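Local coordinates for alpha-L-rhamnosidase (Klebsiella oxytoca, PDB 4XHC), which probably hydrolyses terminal alpha-L-rhamnosidic bonds in glycosides, releasing rhamnose, which its pocket binds, as a family GH78 glycoside hydrolase, at residues A[229-232]-A[233-237]. Residues are numbered along the deposited sequence; the frame is centred on the assembly and turned at random.
With RAM (alpha-L-rhamnopyranose), chain C.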
ATOM      1  N   ASN A 229     -14.455 -21.648  -7.628  1.00 53.90           N
ATOM      2  CA  ASN A 229     -13.847 -20.378  -7.247  1.00 55.09           C
ATOM      3  C   ASN A 229     -14.798 -19.187  -7.420  1.00 54.44           C
ATOM      4  O   ASN A 229     -14.650 -18.165  -6.746  1.00 56.18           O
ATOM      5  CB  ASN A 229     -12.517 -20.157  -7.983  1.00 54.55           C
ATOM      6  CG  ASN A 229     -11.399 -21.053  -7.452  1.00 55.90           C
ATOM      7  OD1 ASN A 229     -11.553 -21.721  -6.432  1.00 57.65           O
ATOM      8  ND2 ASN A 229     -10.278 -21.082  -8.152  1.00 56.39           N
ATOM      9  N   CYS A 230     -15.784 -19.335  -8.295  1.00 52.83           N
ATOM     10  CA  CYS A 230     -16.795 -18.306  -8.490  1.00 51.95           C
ATOM     11  C   CYS A 230     -17.897 -18.351  -7.415  1.00 52.45           C
ATOM     12  O   CYS A 230     -18.553 -17.342  -7.157  1.00 51.29           O
ATOM     13  CB  CYS A 230     -17.385 -18.417  -9.901  1.00 51.44           C
ATOM     14  SG  CYS A 230     -16.315 -17.728 -11.189  1.00 53.45           S
ATOM     15  N   MET A 231     -18.095 -19.512  -6.791  1.00 53.72           N
ATOM     16  CA  MET A 231     -19.104 -19.663  -5.735  1.00 56.37           C
ATOM     17  C   MET A 231     -18.602 -19.151  -4.388  1.00 55.73           C
ATOM     18  O   MET A 231     -17.796 -19.802  -3.735  1.00 55.74           O
ATOM     19  CB  MET A 231     -19.556 -21.122  -5.612  1.00 59.34           C
ATOM     20  CG  MET A 231     -20.510 -21.550  -6.721  1.00 60.84           C
ATOM     21  SD  MET A 231     -20.959 -23.295  -6.653  1.00 63.90           S
ATOM     22  CE  MET A 231     -21.973 -23.313  -5.174  1.00 66.40           C
ATOM     23  N   GLN A 232     -19.082 -17.973  -4.002  1.00 55.26           N
ATOM     24  CA  GLN A 232     -18.657 -17.291  -2.785  1.00 57.09           C
ATOM     25  C   GLN A 232     -19.919 -16.934  -1.993  1.00 58.56           C
ATOM     26  O   GLN A 232     -20.761 -17.809  -1.794  1.00 59.71           O
ATOM     27  CB  GLN A 232     -17.812 -16.061  -3.139  1.00 56.59           C
ATOM     28  CG  GLN A 232     -16.542 -16.384  -3.930  1.00 55.40           C
ATOM     29  CD  GLN A 232     -15.469 -17.054  -3.092  1.00 55.75           C
ATOM     30  OE1 GLN A 232     -15.353 -16.803  -1.885  1.00 56.86           O
ATOM     31  NE2 GLN A 232     -14.669 -17.907  -3.729  1.00 54.83           N
ATOM     32  N   GLU A 233     -20.067 -15.684  -1.541  1.00 58.50           N
ATOM     33  CA  GLU A 233     -21.295 -15.280  -0.838  1.00 60.38           C
ATOM     34  C   GLU A 233     -22.437 -15.029  -1.823  1.00 59.42           C
ATOM     35  O   GLU A 233     -23.610 -14.968  -1.433  1.00 58.38           O
ATOM     36  CB  GLU A 233     -21.046 -14.078   0.085  1.00 62.49           C
ATOM     37  CG  GLU A 233     -20.471 -14.507   1.434  1.00 66.87           C
ATOM     38  CD  GLU A 233     -20.030 -13.355   2.322  1.00 69.41           C
ATOM     39  OE1 GLU A 233     -19.249 -12.505   1.847  1.00 72.62           O
ATOM     40  OE2 GLU A 233     -20.450 -13.314   3.503  1.00 70.78           O
ATOM     41  N   VAL A 234     -22.070 -14.892  -3.098  1.00 58.32           N
ATOM     42  CA  VAL A 234     -23.002 -14.979  -4.229  1.00 58.22           C
ATOM     43  C   VAL A 234     -22.303 -15.755  -5.344  1.00 57.07           C
ATOM     44  O   VAL A 234     -21.128 -16.095  -5.217  1.00 59.45           O
ATOM     45  CB  VAL A 234     -23.412 -13.584  -4.758  1.00 57.50           C
ATOM     46  CG1 VAL A 234     -24.095 -12.776  -3.667  1.00 58.57           C
ATOM     47  CG2 VAL A 234     -22.218 -12.818  -5.318  1.00 55.84           C
ATOM     48  N   PHE A 235     -23.013 -16.028  -6.432  1.00 55.54           N
ATOM     49  CA  PHE A 235     -22.378 -16.551  -7.645  1.00 54.03           C
ATOM     50  C   PHE A 235     -21.645 -15.409  -8.352  1.00 52.49           C
ATOM     51  O   PHE A 235     -22.245 -14.682  -9.141  1.00 53.09           O
ATOM     52  CB  PHE A 235     -23.429 -17.130  -8.608  1.00 54.02           C
ATOM     53  CG  PHE A 235     -24.002 -18.451  -8.186  1.00 54.23           C
ATOM     54  CD1 PHE A 235     -23.326 -19.630  -8.444  1.00 55.14           C
ATOM     55  CD2 PHE A 235     -25.238 -18.521  -7.575  1.00 55.95           C
ATOM     56  CE1 PHE A 235     -23.861 -20.852  -8.084  1.00 56.52           C
ATOM     57  CE2 PHE A 235     -25.779 -19.741  -7.200  1.00 58.47           C
ATOM     58  CZ  PHE A 235     -25.092 -20.909  -7.459  1.00 58.34           C
ATOM     59  N   GLU A 236     -20.357 -15.234  -8.076  1.00 51.63           N
ATOM     60  CA  GLU A 236     -19.599 -14.144  -8.696  1.00 50.57           C
ATOM     61  C   GLU A 236     -19.309 -14.473 -10.160  1.00 50.28           C
ATOM     62  O   GLU A 236     -19.122 -15.635 -10.496  1.00 52.28           O
ATOM     63  CB  GLU A 236     -18.293 -13.907  -7.953  1.00 50.40           C
ATOM     64  CG  GLU A 236     -18.476 -13.475  -6.504  1.00 52.13           C
ATOM     65  CD  GLU A 236     -17.166 -13.086  -5.821  1.00 52.28           C
ATOM     66  OE1 GLU A 236     -16.119 -12.997  -6.511  1.00 51.24           O
ATOM     67  OE2 GLU A 236     -17.185 -12.856  -4.590  1.00 51.32           O
ATOM     68  N   ASP A 237     -19.304 -13.468 -11.034  1.00 48.68           N
ATOM     69  CA  ASP A 237     -19.001 -13.714 -12.446  1.00 48.34           C
ATOM     70  C   ASP A 237     -17.544 -14.105 -12.638  1.00 48.63           C
ATOM     71  O   ASP A 237     -17.248 -15.045 -13.376  1.00 49.13           O
ATOM     72  CB  ASP A 237     -19.402 -12.525 -13.349  1.00 48.94           C
ATOM     73  CG  ASP A 237     -18.652 -11.235 -13.034  1.00 48.73           C
ATOM     74  OD1 ASP A 237     -18.274 -11.001 -11.872  1.00 50.02           O
ATOM     75  OD2 ASP A 237     -18.465 -10.433 -13.967  1.00 49.26           O
TER
HETATM   76  C1  RAM C 900     -19.128  -8.071 -18.214  1.00 42.92           C
HETATM   77  C2  RAM C 900     -18.810  -9.448 -17.666  1.00 43.00           C
HETATM   78  C3  RAM C 900     -20.070 -10.134 -17.173  1.00 44.08           C
HETATM   79  C4  RAM C 900     -21.195  -9.885 -18.164  1.00 44.03           C
HETATM   80  C5  RAM C 900     -21.549  -8.407 -18.138  1.00 45.45           C
HETATM   81  C6  RAM C 900     -22.037  -7.887 -19.466  1.00 47.24           C
HETATM   82  O1  RAM C 900     -18.150  -7.205 -17.792  1.00 43.00           O
HETATM   83  O2  RAM C 900     -18.269 -10.195 -18.743  1.00 43.68           O
HETATM   84  O3  RAM C 900     -19.858 -11.539 -17.025  1.00 46.08           O
HETATM   85  O4  RAM C 900     -22.341 -10.637 -17.811  1.00 43.03           O
HETATM   86  O5  RAM C 900     -20.398  -7.624 -17.752  1.00 45.97           O
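Met231 overlaps the Phe235 ring obliquely, its CG 3.7 Å from CE1 of Phe235. The two side chains run alongside each other in the same direction. With CG anti to the carbonyl carbon (chi1 -76°) and the chain extended at chi2 (176°), SD of Met231 comes to lie 5.2 Å from the centroid of the Phe235 ring in an oblique Met-aromatic contact. A flexible thioether and a flat ring suit this buried place, where Phe235 also packs on Leu250 of helix 247-259 and on Leu266 of helix 264-276. Gln232 and Glu236 meet differently: OE2 of Glu236 lies 3.6 Å from CB of Gln232, against the aliphatic part of the glutamine, and the amide and carboxylate planes are 51° apart. OE1 of Glu236 forms a salt bridge with Arg170, whereas a bend at chi2 turns NE2 of Gln232 back to Asn229 O (3.0 Å). Asn229 O lies nearly in the amide plane of Gln232, while NE2, also bonded to Val199 O, stands above the plane of that carbonyl. Helix 214-230 of the six-hairpin glycosidase domain ends here, and the chain folds back so that Met231 and Phe235 are bridged, a non-hydrogen-bonded antiparallel pair flanked by the bonds Gln232 N to Val234 O (3.0 Å) and Glu236 N to Cys230 O (2.9 Å). Small enough to sit against the returning backbone, Cys230 puts SG 3.6 Å from Asp237 O. Asp237 lines the rhamnose pocket; its OD1 accepts a bond from Asp242 N, and its OD2 comes within 3.5 Å of O3 of the bound rhamnose.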